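Local coordinates for CghA (Chaetomium globosum, PDB 6KBC), which belongs to the Diels-Alderase family, whose N- and C-terminal domains are both built on calycin-like beta folds, at residues A[360-372]-A[383-395]. Residues are numbered along the deposited sequence; the frame is centred on the assembly and turned at random.
Sequences DGTGNSGFVVEVT and HGWGMTGEVELSD. With WK1 ((2S)-3-[(2S,4E)-4-[[(1R,2S,4aR,6S,8R,8aS)-2-[(E)-but-2-en-2-yl]-6,8-dimethyl-1,2,4a,5,6,7,8,8a-octahydronaphthalen-1-yl]-oxidanyl-methylidene]-3,5-bis(oxidanylidene)pyrrolidin-2-yl]-2-methyl-2-oxidanyl-propanoic acid), chain B.
Glu370 lies alongside Trp385 on one face of the antiparallel hairpin of strands 363-375 and 382-392. Its CG sits 4.0 Å from the centroid of the six-membered ring of Trp385 and 18° off the ring normal, a CH-pi contact, and its carboxylate runs within 14° of the indole plane. With CG anti to the backbone N (chi1 -168°) and the chain extended beyond it, Glu370 carries its carboxylate along the indole toward His383. There NE2 of His383 donates to OE2 of Glu370 at the imidazole edge; the modelled 2.4 Å is doubtfully short. Carboxylate and imidazole planes are nearly perpendicular.

The opposite face carries Phe367, Val369, Thr388 and Glu390. The side chains of Val369 and Thr388 cross at about a right angle, CG1 of Val369 touching both OG1 and CG2 of Thr388. OG1 of Thr388 donates to OE1 of Glu390 over 2.7 Å, on the anti side and somewhat out of the carboxylate plane, while His345 and Asn322 hold OE1 and OE2 respectively. Phe367 likewise crosses Glu390 at about a right angle, ring and carboxylate planes inclined, with CD2 of Phe367 3.8 Å from OE1 of Glu390. N of Gly363 reaches OE1 of Glu392 at 2.9 Å, and backbone N atoms of Arg319 and Asp320 bind the same carboxylate.

Asn364 and Val391 lie side by side on the Trp385 side of the sheet, CG2 of Val391 packing 3.6 Å from OD1 of Asn364. Trp350 NE1 binds that oxygen, fixing the amide flip, and ND2 of Asn364 donates to O4 of WK1 over 2.9 Å. Next to them, Gly366 pairs with Gly389, whose bare CA lies 4.4 Å from C14 of WK1. The hairpin thus forms part of the ligand-pocket wall on one face, while on the other several donors share the buried carboxylates, probably stabilising their negative charge.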
# COMPACT_ATOMS: atom_id res chain seq x y z
N ASP A 360 24.49 5.92 9.18
CA ASP A 360 23.80 5.90 7.91
C ASP A 360 22.58 4.98 7.94
O ASP A 360 21.96 4.77 6.89
CB ASP A 360 24.75 5.46 6.79
CG ASP A 360 25.93 6.43 6.62
OD1 ASP A 360 25.69 7.65 6.53
OD2 ASP A 360 27.09 5.97 6.55
N GLY A 361 22.22 4.47 9.11
CA GLY A 361 21.21 3.42 9.19
C GLY A 361 19.84 3.91 8.77
O GLY A 361 19.46 5.07 8.98
N THR A 362 19.09 3.02 8.13
CA THR A 362 17.76 3.33 7.63
C THR A 362 16.83 2.19 8.02
O THR A 362 17.27 1.09 8.40
CB THR A 362 17.74 3.52 6.11
OG1 THR A 362 18.31 2.36 5.49
CG2 THR A 362 18.50 4.79 5.68
N GLY A 363 15.54 2.44 7.89
CA GLY A 363 14.60 1.44 8.36
C GLY A 363 13.29 1.52 7.62
O GLY A 363 13.07 2.39 6.76
N ASN A 364 12.42 0.59 7.98
CA ASN A 364 11.10 0.40 7.39
C ASN A 364 10.16 0.27 8.58
O ASN A 364 10.25 -0.69 9.35
CB ASN A 364 11.09 -0.85 6.51
CG ASN A 364 9.70 -1.19 5.96
OD1 ASN A 364 8.69 -0.56 6.30
ND2 ASN A 364 9.65 -2.18 5.08
N SER A 365 9.32 1.28 8.79
CA SER A 365 8.50 1.36 9.99
C SER A 365 7.05 1.51 9.59
O SER A 365 6.71 2.31 8.70
CB SER A 365 8.90 2.52 10.88
OG SER A 365 10.29 2.49 11.16
N GLY A 366 6.19 0.76 10.25
CA GLY A 366 4.75 0.87 10.08
C GLY A 366 4.17 1.43 11.36
O GLY A 366 4.64 1.11 12.46
N PHE A 367 3.13 2.24 11.21
CA PHE A 367 2.45 2.85 12.34
C PHE A 367 0.95 2.87 12.10
O PHE A 367 0.49 3.06 10.97
CB PHE A 367 2.88 4.30 12.56
CG PHE A 367 4.30 4.46 12.99
CD1 PHE A 367 4.63 4.38 14.33
CD2 PHE A 367 5.30 4.67 12.05
CE1 PHE A 367 5.96 4.54 14.73
CE2 PHE A 367 6.63 4.83 12.45
CZ PHE A 367 6.95 4.76 13.78
N VAL A 368 0.20 2.71 13.18
CA VAL A 368 -1.16 3.23 13.23
C VAL A 368 -1.06 4.70 13.60
O VAL A 368 -0.37 5.06 14.56
CB VAL A 368 -2.00 2.46 14.25
CG1 VAL A 368 -3.39 3.09 14.37
CG2 VAL A 368 -2.08 0.98 13.89
N VAL A 369 -1.72 5.56 12.84
CA VAL A 369 -1.58 6.99 13.06
C VAL A 369 -2.92 7.56 13.49
O VAL A 369 -3.97 7.14 13.01
CB VAL A 369 -1.05 7.73 11.82
CG1 VAL A 369 0.43 7.37 11.57
CG2 VAL A 369 -1.91 7.37 10.60
N GLU A 370 -2.87 8.56 14.36
CA GLU A 370 -4.03 9.38 14.64
C GLU A 370 -4.01 10.56 13.67
O GLU A 370 -2.96 11.17 13.44
CB GLU A 370 -3.99 9.88 16.08
CG GLU A 370 -5.29 10.50 16.55
CD GLU A 370 -5.30 10.69 18.06
OE1 GLU A 370 -4.27 10.35 18.70
OE2 GLU A 370 -6.33 11.13 18.60
N VAL A 371 -5.17 10.89 13.12
CA VAL A 371 -5.29 11.84 12.02
C VAL A 371 -6.13 13.03 12.48
O VAL A 371 -7.21 12.85 13.04
CB VAL A 371 -5.93 11.18 10.78
CG1 VAL A 371 -5.97 12.15 9.60
CG2 VAL A 371 -5.16 9.91 10.43
N THR A 372 -5.62 14.24 12.25
CA THR A 372 -6.32 15.48 12.53
C THR A 372 -6.15 16.44 11.36
O THR A 372 -5.15 16.37 10.65
CB THR A 372 -5.81 16.12 13.84
OG1 THR A 372 -4.45 16.56 13.63
CG2 THR A 372 -5.85 15.14 15.00
N HIS A 383 -11.20 14.23 12.90
CA HIS A 383 -10.39 13.30 13.68
C HIS A 383 -10.58 11.90 13.13
O HIS A 383 -11.70 11.49 12.83
CB HIS A 383 -10.75 13.35 15.18
CG HIS A 383 -9.85 12.49 16.03
ND1 HIS A 383 -10.06 11.13 16.18
CD2 HIS A 383 -8.70 12.77 16.68
CE1 HIS A 383 -9.10 10.63 16.94
NE2 HIS A 383 -8.27 11.60 17.26
N GLY A 384 -9.49 11.18 13.00
CA GLY A 384 -9.60 9.84 12.48
C GLY A 384 -8.34 9.05 12.69
O GLY A 384 -7.49 9.40 13.52
N TRP A 385 -8.22 7.99 11.90
CA TRP A 385 -7.22 6.97 12.10
C TRP A 385 -6.74 6.49 10.75
O TRP A 385 -7.45 6.58 9.74
CB TRP A 385 -7.79 5.81 12.92
CG TRP A 385 -8.14 6.27 14.27
CD1 TRP A 385 -9.37 6.71 14.71
CD2 TRP A 385 -7.24 6.42 15.35
NE1 TRP A 385 -9.27 7.10 16.03
CE2 TRP A 385 -7.97 6.93 16.44
CE3 TRP A 385 -5.87 6.16 15.50
CZ2 TRP A 385 -7.38 7.19 17.67
CZ3 TRP A 385 -5.29 6.40 16.73
CH2 TRP A 385 -6.05 6.92 17.80
N GLY A 386 -5.53 5.95 10.73
CA GLY A 386 -4.99 5.45 9.49
C GLY A 386 -3.75 4.65 9.76
O GLY A 386 -3.41 4.36 10.91
N MET A 387 -3.07 4.28 8.68
CA MET A 387 -1.81 3.60 8.84
C MET A 387 -0.81 4.28 7.93
O MET A 387 -1.17 4.87 6.91
CB MET A 387 -1.92 2.12 8.48
CG MET A 387 -2.42 1.87 7.09
SD MET A 387 -2.55 0.11 6.72
CE MET A 387 -3.87 -0.37 7.85
N THR A 388 0.46 4.21 8.32
CA THR A 388 1.53 4.65 7.44
C THR A 388 2.59 3.56 7.38
O THR A 388 2.80 2.81 8.34
CB THR A 388 2.21 5.99 7.89
OG1 THR A 388 2.81 5.83 9.17
CG2 THR A 388 1.20 7.14 7.93
N GLY A 389 3.22 3.46 6.22
CA GLY A 389 4.39 2.64 6.05
C GLY A 389 5.48 3.59 5.61
O GLY A 389 5.33 4.25 4.58
N GLU A 390 6.55 3.69 6.39
CA GLU A 390 7.55 4.74 6.22
C GLU A 390 8.88 4.05 6.00
O GLU A 390 9.46 3.50 6.94
CB GLU A 390 7.58 5.66 7.45
CG GLU A 390 6.16 6.12 7.82
CD GLU A 390 6.13 7.06 9.00
OE1 GLU A 390 5.01 7.40 9.42
OE2 GLU A 390 7.20 7.47 9.50
N VAL A 391 9.35 4.05 4.75
CA VAL A 391 10.53 3.29 4.36
C VAL A 391 11.66 4.25 4.02
O VAL A 391 11.46 5.22 3.29
CB VAL A 391 10.25 2.34 3.18
CG1 VAL A 391 11.46 1.43 2.97
CG2 VAL A 391 8.96 1.53 3.44
N GLU A 392 12.83 3.94 4.54
CA GLU A 392 14.04 4.72 4.39
C GLU A 392 15.05 3.83 3.68
O GLU A 392 15.14 2.63 3.99
CB GLU A 392 14.51 5.04 5.78
CG GLU A 392 13.59 5.99 6.52
CD GLU A 392 14.02 6.07 7.93
OE1 GLU A 392 14.89 5.22 8.29
OE2 GLU A 392 13.56 6.96 8.67
N LEU A 393 15.78 4.38 2.72
CA LEU A 393 16.81 3.60 2.06
C LEU A 393 18.07 4.44 1.94
O LEU A 393 18.04 5.68 1.95
CB LEU A 393 16.37 3.11 0.67
CG LEU A 393 15.18 2.16 0.65
CD1 LEU A 393 14.80 1.89 -0.78
CD2 LEU A 393 15.52 0.86 1.35
N SER A 394 19.19 3.75 1.78
CA SER A 394 20.47 4.43 1.78
C SER A 394 20.57 5.43 0.64
O SER A 394 19.97 5.26 -0.42
CB SER A 394 21.59 3.40 1.69
OG SER A 394 22.84 4.07 1.65
N ASP A 395 21.32 6.52 0.88
CA ASP A 395 21.58 7.48 -0.18
C ASP A 395 22.51 6.93 -1.26
O ASP A 395 22.51 7.44 -2.38
CB ASP A 395 22.16 8.77 0.43
CG ASP A 395 21.15 9.52 1.28
OD1 ASP A 395 20.25 10.16 0.71
OD2 ASP A 395 21.22 9.44 2.53
O WK1 B . 8.18 -7.43 5.63
C17 WK1 B . 7.16 -6.82 5.72
O1 WK1 B . 6.21 -7.23 6.32
C19 WK1 B . 7.03 -5.49 5.09
O2 WK1 B . 8.22 -5.04 4.54
C18 WK1 B . 6.66 -4.49 6.14
C20 WK1 B . 6.01 -5.71 4.01
C22 WK1 B . 5.47 -4.43 3.52
N WK1 B . 4.34 -4.47 2.60
C21 WK1 B . 4.56 -3.63 1.59
O5 WK1 B . 3.69 -3.45 0.63
C23 WK1 B . 6.37 -3.52 2.86
O4 WK1 B . 7.56 -3.17 3.29
C24 WK1 B . 5.87 -2.96 1.65
C16 WK1 B . 6.53 -1.99 0.78
O3 WK1 B . 7.68 -1.58 1.13
C9 WK1 B . 5.81 -1.41 -0.37
C8 WK1 B . 5.03 -0.26 0.34
C12 WK1 B . 4.43 -0.51 1.70
C13 WK1 B . 3.18 -0.87 1.87
C90 WK1 B . 2.61 -1.11 3.23
C14 WK1 B . 5.27 -0.36 2.92
C7 WK1 B . 5.88 0.96 0.50
C6 WK1 B . 6.48 1.46 -0.55
C3 WK1 B . 6.52 0.60 -1.78
C4 WK1 B . 6.70 -0.87 -1.47
C5 WK1 B . 6.42 -1.62 -2.76
C11 WK1 B . 6.77 -3.07 -2.60
C2 WK1 B . 7.41 1.07 -2.89
C1 WK1 B . 6.87 0.42 -4.13
C10 WK1 B . 7.46 0.90 -5.41
C WK1 B . 7.11 -1.06 -3.99
O HOH W 1 11.10 4.33 9.29